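Local coordinates for beta-glucuronidase (Dictyoglomus thermophilum, PDB 6XXW), which probably hydrolyses beta-D-glucuronides, as a glycoside hydrolase of family 2, at residues F92-A97 / V187-P192. Residues are numbered along the deposited sequence; the frame is centred on the assembly and turned at random.
Sequences FLRVGA and VIYTTP
In the sugar-binding domain of this family 2 glycosidase, a beta-sandwich fold, Phe92 to Arg94 pair antiparallel with Val187 to Tyr189, a worked example of how a strand pair sorts its side chains by face. Phe92 and Tyr189 exchange two backbone hydrogen bonds, Phe92 N to Tyr189 O being 2.7 Å and nearly straight; Arg94 and Val187 do likewise, with Arg94 N 2.8 Å from Val187 O. These four side chains share one face; those of Leu93 and Ile188, the non-hydrogen-bonded pair between, lie on the opposite one, where Leu93 CD1 is 3.6 Å from Ile188 CG1. With CG set between its backbone N and carbonyl carbon (chi1 67°), Tyr189 brings its ring against Phe92 CB, a CH-pi contact over one face, 3.6 Å from the centroid. The two rings are near parallel, 20° apart, but slid so far that they barely overlap; Thr191 OG1 meets the Phe92 edge. Glu122 accepts a hydrogen bond from Tyr189 OH and forms a salt bridge with Arg94 NE, while Arg94 NH2 bonds Leu22 O. A leucine in place of Tyr189 would probably leave Glu122 without its hydroxyl partner and Phe92 CB without an aromatic face. Glu122 thus satisfies the buried tyrosine hydroxyl, anchoring its ring against Phe92 CB.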
loop_
_atom_site.group_PDB
_atom_site.type_symbol
_atom_site.label_atom_id
_atom_site.label_comp_id
_atom_site.label_asym_id
_atom_site.label_seq_id
_atom_site.Cartn_x
_atom_site.Cartn_y
_atom_site.Cartn_z
ATOM N N PHE A 92 -5.569 15.004 46.913
ATOM C CA PHE A 92 -5.119 13.711 46.419
ATOM C C PHE A 92 -4.448 13.889 45.066
ATOM O O PHE A 92 -4.939 14.626 44.205
ATOM C CB PHE A 92 -6.277 12.721 46.295
ATOM C CG PHE A 92 -6.868 12.302 47.620
ATOM C CD1 PHE A 92 -6.317 11.250 48.338
ATOM C CD2 PHE A 92 -7.972 12.959 48.136
ATOM C CE1 PHE A 92 -6.856 10.861 49.559
ATOM C CE2 PHE A 92 -8.521 12.584 49.356
ATOM C CZ PHE A 92 -7.964 11.527 50.066
ATOM N N LEU A 93 -3.326 13.211 44.891
ATOM C CA LEU A 93 -2.616 13.179 43.622
ATOM C C LEU A 93 -2.764 11.781 43.057
ATOM O O LEU A 93 -2.325 10.820 43.687
ATOM C CB LEU A 93 -1.147 13.533 43.825
ATOM C CG LEU A 93 -0.187 13.329 42.659
ATOM C CD1 LEU A 93 -0.606 14.179 41.493
ATOM C CD2 LEU A 93 1.180 13.728 43.122
ATOM N N ARG A 94 -3.380 11.672 41.884
ATOM C CA ARG A 94 -3.709 10.388 41.276
ATOM C C ARG A 94 -2.969 10.233 39.951
ATOM O O ARG A 94 -2.948 11.157 39.129
ATOM C CB ARG A 94 -5.225 10.278 41.069
ATOM C CG ARG A 94 -5.678 9.237 40.062
ATOM C CD ARG A 94 -5.824 7.874 40.718
ATOM N NE ARG A 94 -6.835 7.873 41.772
ATOM C CZ ARG A 94 -8.069 7.393 41.631
ATOM N NH1 ARG A 94 -8.457 6.875 40.466
ATOM N NH2 ARG A 94 -8.915 7.442 42.655
ATOM N N VAL A 95 -2.358 9.068 39.751
ATOM C CA VAL A 95 -1.721 8.714 38.482
ATOM C C VAL A 95 -2.532 7.567 37.895
ATOM O O VAL A 95 -2.668 6.512 38.525
ATOM C CB VAL A 95 -0.246 8.317 38.660
ATOM C CG1 VAL A 95 0.372 7.931 37.306
ATOM C CG2 VAL A 95 0.539 9.438 39.304
ATOM N N GLY A 96 -3.095 7.783 36.707
ATOM C CA GLY A 96 -3.982 6.787 36.138
ATOM C C GLY A 96 -3.273 5.483 35.820
ATOM O O GLY A 96 -3.827 4.400 36.036
ATOM N N ALA A 97 -2.058 5.569 35.277
ATOM C CA ALA A 97 -1.247 4.391 34.972
ATOM C C ALA A 97 0.151 4.828 34.560
ATOM O O ALA A 97 0.309 5.839 33.867
ATOM C CB ALA A 97 -1.875 3.537 33.857
ATOM N N VAL A 187 -3.872 13.581 37.834
ATOM C CA VAL A 187 -4.780 14.627 38.291
ATOM C C VAL A 187 -4.602 14.842 39.787
ATOM O O VAL A 187 -4.141 13.966 40.521
ATOM C CB VAL A 187 -6.265 14.318 37.967
ATOM C CG1 VAL A 187 -6.443 13.901 36.494
ATOM C CG2 VAL A 187 -6.789 13.245 38.893
ATOM N N ILE A 188 -4.971 16.038 40.227
ATOM C CA ILE A 188 -5.044 16.383 41.640
ATOM C C ILE A 188 -6.493 16.722 41.951
ATOM O O ILE A 188 -7.143 17.445 41.191
ATOM C CB ILE A 188 -4.109 17.553 41.988
ATOM C CG1 ILE A 188 -2.668 17.172 41.671
ATOM C CG2 ILE A 188 -4.197 17.879 43.471
ATOM C CD1 ILE A 188 -1.664 18.189 42.123
ATOM N N TYR A 189 -7.016 16.174 43.036
ATOM C CA TYR A 189 -8.404 16.440 43.367
ATOM C C TYR A 189 -8.528 16.642 44.867
ATOM O O TYR A 189 -7.682 16.183 45.640
ATOM C CB TYR A 189 -9.335 15.323 42.848
ATOM C CG TYR A 189 -9.187 13.960 43.481
ATOM C CD1 TYR A 189 -8.252 13.037 43.001
ATOM C CD2 TYR A 189 -10.015 13.569 44.525
ATOM C CE1 TYR A 189 -8.134 11.767 43.566
ATOM C CE2 TYR A 189 -9.900 12.306 45.102
ATOM C CZ TYR A 189 -8.961 11.414 44.624
ATOM O OH TYR A 189 -8.864 10.173 45.202
ATOM N N THR A 190 -9.564 17.381 45.262
ATOM C CA THR A 190 -9.847 17.667 46.660
ATOM C C THR A 190 -11.072 16.898 47.130
ATOM O O THR A 190 -11.970 16.584 46.343
ATOM C CB THR A 190 -10.105 19.162 46.890
ATOM O OG1 THR A 190 -11.250 19.569 46.119
ATOM C CG2 THR A 190 -8.905 19.987 46.476
ATOM N N THR A 191 -11.115 16.625 48.428
ATOM C CA THR A 191 -12.307 16.164 49.120
ATOM C C THR A 191 -12.362 16.876 50.464
ATOM O O THR A 191 -11.347 17.400 50.937
ATOM C CB THR A 191 -12.316 14.643 49.352
ATOM O OG1 THR A 191 -11.525 14.336 50.506
ATOM C CG2 THR A 191 -11.779 13.853 48.129
ATOM N N PRO A 192 -13.521 16.895 51.113
ATOM C CA PRO A 192 -13.548 17.309 52.520
ATOM C C PRO A 192 -12.758 16.329 53.374
ATOM O O PRO A 192 -12.457 15.207 52.965
ATOM C CB PRO A 192 -15.038 17.285 52.877
ATOM C CG PRO A 192 -15.760 17.215 51.576
ATOM C CD PRO A 192 -14.858 16.539 50.615
#